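Local coordinates for B-type Cna protein (PDB 6FWY), which is of unknown function but, as the thioester domain of a cell-wall-anchored surface protein, probably serves in covalent attachment to host surfaces, at residues A[89-94]-A[100-105]; A[214-219]-A[237-242]. All coordinates share one frame; numbering follows the deposited sequence.

Overall arrangement
Interactions 1 and 2 occupy opposite sides of the chain's centre in an elongated molecule, their centres 36 Å apart and their nearest atoms about 19 Å apart. They follow one another along the chain: 89-94 with 100-105 closes well before 214-219 with 237-242 opens. Interaction 1 joins two consecutive helices within the thioester domain sequence family, whereas interaction 2 brings the turn after strand 213-215 against strand 231-250. That long strand belongs to the large antiparallel sheet, and it also pairs with strand 67-73, which lies shortly before the helices of interaction 1 in the chain. One contact thus packs helix on helix and the other turn on strand.

Interaction 1. Residues A[89-94]-A[100-105]; sequences KTAKEL and TEAWYA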
loop_
_atom_site.group_PDB
_atom_site.type_symbol
_atom_site.label_atom_id
_atom_site.label_comp_id
_atom_site.label_asym_id
_atom_site.label_seq_id
_atom_site.Cartn_x
_atom_site.Cartn_y
_atom_site.Cartn_z
ATOM N N LYS A 89 -14.050 2.845 -4.131
ATOM C CA LYS A 89 -15.112 3.807 -4.398
ATOM C C LYS A 89 -16.337 3.074 -4.946
ATOM O O LYS A 89 -16.201 2.082 -5.701
ATOM C CB LYS A 89 -14.643 4.833 -5.422
ATOM C CG LYS A 89 -13.394 5.591 -5.003
ATOM C CD LYS A 89 -13.656 6.504 -3.804
ATOM C CE LYS A 89 -12.489 7.377 -3.504
ATOM N NZ LYS A 89 -12.838 8.257 -2.367
ATOM N N THR A 90 -17.519 3.582 -4.590
ATOM C CA THR A 90 -18.771 2.979 -5.038
ATOM C C THR A 90 -19.076 3.393 -6.469
ATOM O O THR A 90 -18.493 4.339 -6.995
ATOM C CB THR A 90 -19.965 3.452 -4.200
ATOM O OG1 THR A 90 -20.106 4.874 -4.340
ATOM C CG2 THR A 90 -19.782 3.099 -2.730
ATOM N N ALA A 91 -20.027 2.698 -7.082
ATOM C CA ALA A 91 -20.530 3.044 -8.402
ATOM C C ALA A 91 -21.026 4.505 -8.470
ATOM O O ALA A 91 -20.652 5.253 -9.393
ATOM C CB ALA A 91 -21.652 2.091 -8.781
ATOM N N LYS A 92 -21.853 4.901 -7.504
ATOM C CA LYS A 92 -22.373 6.270 -7.422
ATOM C C LYS A 92 -21.261 7.336 -7.412
ATOM O O LYS A 92 -21.324 8.314 -8.158
ATOM C CB LYS A 92 -23.255 6.445 -6.181
ATOM C CG LYS A 92 -23.891 7.831 -6.088
ATOM C CD LYS A 92 -24.894 7.980 -4.967
ATOM C CE LYS A 92 -25.260 9.464 -4.824
ATOM N NZ LYS A 92 -26.243 9.798 -3.751
ATOM N N GLU A 93 -20.265 7.131 -6.555
ATOM C CA GLU A 93 -19.107 8.023 -6.454
ATOM C C GLU A 93 -18.298 8.126 -7.741
ATOM O O GLU A 93 -17.790 9.182 -8.061
ATOM C CB GLU A 93 -18.186 7.550 -5.331
ATOM C CG GLU A 93 -18.763 7.783 -3.936
ATOM C CD GLU A 93 -17.938 7.135 -2.828
ATOM O OE1 GLU A 93 -17.219 6.148 -3.079
ATOM O OE2 GLU A 93 -17.989 7.662 -1.701
ATOM N N LEU A 94 -18.182 7.021 -8.464
ATOM C CA LEU A 94 -17.463 6.989 -9.745
ATOM C C LEU A 94 -18.261 7.477 -10.978
ATOM O O LEU A 94 -17.673 7.716 -12.029
ATOM C CB LEU A 94 -16.934 5.581 -10.004
ATOM C CG LEU A 94 -15.946 5.056 -8.958
ATOM C CD1 LEU A 94 -15.719 3.555 -9.135
ATOM C CD2 LEU A 94 -14.625 5.791 -9.001
ATOM N N THR A 100 -20.980 -3.533 -12.022
ATOM C CA THR A 100 -20.313 -4.147 -13.183
ATOM C C THR A 100 -19.626 -3.073 -14.010
ATOM O O THR A 100 -18.489 -3.256 -14.412
ATOM C CB THR A 100 -21.275 -4.927 -14.082
ATOM O OG1 THR A 100 -21.938 -5.917 -13.320
ATOM C CG2 THR A 100 -20.512 -5.641 -15.197
ATOM N N GLU A 101 -20.332 -1.970 -14.250
ATOM C CA GLU A 101 -19.763 -0.811 -14.949
ATOM C C GLU A 101 -18.580 -0.209 -14.185
ATOM O O GLU A 101 -17.578 0.150 -14.793
ATOM C CB GLU A 101 -20.823 0.278 -15.181
ATOM C CG GLU A 101 -21.866 -0.074 -16.234
ATOM C CD GLU A 101 -23.039 0.886 -16.309
ATOM O OE1 GLU A 101 -22.932 2.044 -15.819
ATOM O OE2 GLU A 101 -24.074 0.481 -16.881
ATOM N N ALA A 102 -18.715 -0.092 -12.863
ATOM C CA ALA A 102 -17.638 0.460 -12.019
ATOM C C ALA A 102 -16.403 -0.442 -12.051
ATOM O O ALA A 102 -15.291 0.027 -12.260
ATOM C CB ALA A 102 -18.122 0.681 -10.589
ATOM N N TRP A 103 -16.612 -1.737 -11.864
ATOM C CA TRP A 103 -15.528 -2.705 -11.971
ATOM C C TRP A 103 -14.844 -2.673 -13.349
ATOM O O TRP A 103 -13.614 -2.639 -13.425
ATOM C CB TRP A 103 -16.025 -4.118 -11.670
ATOM C CG TRP A 103 -15.124 -5.190 -12.224
ATOM C CD1 TRP A 103 -13.865 -5.511 -11.814
ATOM C CD2 TRP A 103 -15.423 -6.054 -13.309
ATOM N NE1 TRP A 103 -13.362 -6.528 -12.579
ATOM C CE2 TRP A 103 -14.296 -6.884 -13.509
ATOM C CE3 TRP A 103 -16.532 -6.197 -14.156
ATOM C CZ2 TRP A 103 -14.247 -7.863 -14.510
ATOM C CZ3 TRP A 103 -16.488 -7.163 -15.151
ATOM C CH2 TRP A 103 -15.353 -7.990 -15.316
ATOM N N TYR A 104 -15.627 -2.679 -14.428
ATOM C CA TYR A 104 -15.047 -2.692 -15.779
ATOM C C TYR A 104 -14.252 -1.426 -16.072
ATOM O O TYR A 104 -13.173 -1.481 -16.686
ATOM C CB TYR A 104 -16.124 -2.907 -16.846
ATOM C CG TYR A 104 -15.559 -3.133 -18.225
ATOM C CD1 TYR A 104 -15.128 -4.395 -18.628
ATOM C CD2 TYR A 104 -15.463 -2.088 -19.128
ATOM C CE1 TYR A 104 -14.605 -4.608 -19.903
ATOM C CE2 TYR A 104 -14.950 -2.291 -20.405
ATOM C CZ TYR A 104 -14.525 -3.550 -20.779
ATOM O OH TYR A 104 -14.029 -3.752 -22.032
ATOM N N ALA A 105 -14.794 -0.282 -15.658
ATOM C CA ALA A 105 -14.085 1.006 -15.741
ATOM C C ALA A 105 -12.726 0.922 -15.087
ATOM O O ALA A 105 -11.754 1.418 -15.632
ATOM C CB ALA A 105 -14.893 2.117 -15.079
#
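A short capped helix docks on the helix that follows it, within the thioester domain, through Ala91, Leu94 and Ala102. Ala102 presents its methyl group to helix 91-94, and its CB lies 4.0 Å from Ala91 CA and 4.2 Å from Ala91 CB. With no longer side chain between them, the two backbones come close: the CA atoms of Ala91 and Ala102 are 5.3 Å apart. From one turn further on, Leu94 reaches the same methyl with a single branch, CD1, which stands 4.0 Å from Ala102 CB. Its side chain already leaves the backbone toward the longer helix; with CG anti to the carbonyl carbon (chi1 -61°) and an extended chi2, CD1 reaches the methyl.

The start of the short helix is fixed by a capping box, in which residues three apart exchange bonds between side chain and backbone. Glu93 N donates to Thr90 OG1 at 3.2 Å, and Thr90 N returns a 3.0 Å bond to Glu93 OE1. The latter meets the carboxylate on its anti side, 28° out of plane, and is nearly straight at 166°. The first bond satisfies Glu93 N in the first turn, where no preceding helical carbonyl is available; the second holds the amide of the N-cap residue itself. Ile144 of helix 131-150 also touches Leu94, and Phe86 packs on Ala102. On the longer helix, Glu101 makes a salt bridge to Arg136, tying it to helix 131-150 as well.

Interaction 2. Residues A[214-219]-A[237-242]; sequences VKLNSS and GTANVS
Leu216 and Val241 meet with their side chains crossing at about a right angle, each offering one methyl to the other. The closest approach is between Leu216 CD1 and Val241 CG1, 3.8 Å apart. The leucine's other branch leads to a different residue: its CD2 lies 4.5 Å from Ala239 CB, a looser contact. A forked side chain thus spans two alternate residues of strand 231-250, whose CB atoms lie on the same face.

The torsions are consistent with this pairing. Leu216 has CG anti to its carbonyl carbon (chi1 -55°), and the side chain leaves the backbone toward strand 231-250. In Val241, CG1 is likewise anti to the carbonyl carbon and is the branch that meets the leucine, while CG2 occupies the position between N and the carbonyl carbon. The backbones remain well separated, with 8.1 Å between the CA atoms of Leu216 and Ala239, and the contact is purely apolar.

Just after Leu216, Asn217 and Ser218 both face Thr179 in a G1 beta bulge. Asn217 adopts positive backbone angles (phi 57°, psi 51°), and the chain turns from strand 213-215 into strand 218-225, which belongs to the five-stranded sheet. Leu216 also touches Ala187 of strand 185-191, which pairs with both 213-215 and 231-250, while Val241 packs against Glu266 of strand 258-277.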
loop_
_atom_site.group_PDB
_atom_site.type_symbol
_atom_site.label_atom_id
_atom_site.label_comp_id
_atom_site.label_asym_id
_atom_site.label_seq_id
_atom_site.Cartn_x
_atom_site.Cartn_y
_atom_site.Cartn_z
ATOM N N VAL A 214 8.365 0.166 21.587
ATOM C CA VAL A 214 7.496 1.315 21.876
ATOM C C VAL A 214 6.289 1.300 20.952
ATOM O O VAL A 214 6.308 0.671 19.882
ATOM C CB VAL A 214 8.226 2.676 21.759
ATOM C CG1 VAL A 214 9.396 2.750 22.719
ATOM C CG2 VAL A 214 8.737 2.940 20.344
ATOM N N LYS A 215 5.243 1.997 21.367
ATOM C CA LYS A 215 4.047 2.125 20.559
ATOM C C LYS A 215 4.196 3.285 19.588
ATOM O O LYS A 215 4.965 4.190 19.832
ATOM C CB LYS A 215 2.830 2.310 21.461
ATOM C CG LYS A 215 2.436 1.014 22.144
ATOM C CD LYS A 215 1.699 1.267 23.452
ATOM C CE LYS A 215 0.919 0.042 23.907
ATOM N NZ LYS A 215 -0.438 -0.018 23.267
ATOM N N LEU A 216 3.451 3.204 18.488
ATOM C CA LEU A 216 3.337 4.284 17.493
ATOM C C LEU A 216 2.175 5.196 17.856
ATOM O O LEU A 216 1.165 4.732 18.380
ATOM C CB LEU A 216 3.087 3.705 16.103
ATOM C CG LEU A 216 4.092 2.684 15.605
ATOM C CD1 LEU A 216 3.768 2.277 14.164
ATOM C CD2 LEU A 216 5.503 3.227 15.689
ATOM N N ASN A 217 2.308 6.478 17.531
ATOM C CA ASN A 217 1.318 7.503 17.896
ATOM C C ASN A 217 1.107 7.530 19.415
ATOM O O ASN A 217 -0.015 7.473 19.929
ATOM C CB ASN A 217 0.022 7.316 17.103
ATOM C CG ASN A 217 0.269 7.344 15.596
ATOM O OD1 ASN A 217 0.927 8.243 15.105
ATOM N ND2 ASN A 217 -0.210 6.346 14.878
ATOM N N SER A 218 2.230 7.612 20.115
ATOM C CA SER A 218 2.282 7.538 21.567
ATOM C C SER A 218 3.511 8.308 22.045
ATOM O O SER A 218 4.010 9.186 21.344
ATOM C CB SER A 218 2.346 6.061 21.994
ATOM O OG SER A 218 2.198 5.926 23.398
ATOM N N SER A 219 3.992 8.008 23.242
ATOM C CA SER A 219 5.263 8.544 23.692
ATOM C C SER A 219 5.985 7.563 24.583
ATOM O O SER A 219 5.410 6.589 25.037
ATOM C CB SER A 219 5.071 9.889 24.390
ATOM O OG SER A 219 4.042 9.840 25.337
ATOM N N GLY A 237 14.749 4.420 16.080
ATOM C CA GLY A 237 13.671 3.448 16.114
ATOM C C GLY A 237 13.545 2.808 14.757
ATOM O O GLY A 237 13.854 3.443 13.754
ATOM N N THR A 238 13.093 1.557 14.732
ATOM C CA THR A 238 12.732 0.872 13.486
ATOM C C THR A 238 11.281 0.435 13.630
ATOM O O THR A 238 10.978 -0.499 14.366
ATOM C CB THR A 238 13.621 -0.366 13.211
ATOM O OG1 THR A 238 15.001 0.033 13.109
ATOM C CG2 THR A 238 13.205 -1.057 11.921
ATOM N N ALA A 239 10.382 1.108 12.911
ATOM C CA ALA A 239 8.966 0.742 12.919
ATOM C C ALA A 239 8.764 -0.582 12.193
ATOM O O ALA A 239 9.473 -0.900 11.241
ATOM C CB ALA A 239 8.111 1.834 12.316
ATOM N N ASN A 240 7.827 -1.369 12.692
ATOM C CA ASN A 240 7.410 -2.588 12.048
ATOM C C ASN A 240 5.902 -2.474 11.937
ATOM O O ASN A 240 5.190 -2.525 12.951
ATOM C CB ASN A 240 7.813 -3.824 12.849
ATOM C CG ASN A 240 7.598 -5.114 12.064
ATOM O OD1 ASN A 240 7.285 -5.092 10.859
ATOM N ND2 ASN A 240 7.765 -6.236 12.724
ATOM N N VAL A 241 5.438 -2.283 10.707
ATOM C CA VAL A 241 4.063 -1.913 10.452
ATOM C C VAL A 241 3.382 -2.862 9.489
ATOM O O VAL A 241 4.015 -3.644 8.795
ATOM C CB VAL A 241 3.937 -0.471 9.912
ATOM C CG1 VAL A 241 4.580 0.509 10.880
ATOM C CG2 VAL A 241 4.531 -0.328 8.509
ATOM N N SER A 242 2.068 -2.771 9.494
ATOM C CA SER A 242 1.220 -3.442 8.548
ATOM C C SER A 242 0.983 -2.438 7.420
ATOM O O SER A 242 0.744 -1.260 7.693
ATOM C CB SER A 242 -0.083 -3.794 9.235
ATOM O OG SER A 242 -0.851 -4.616 8.418
#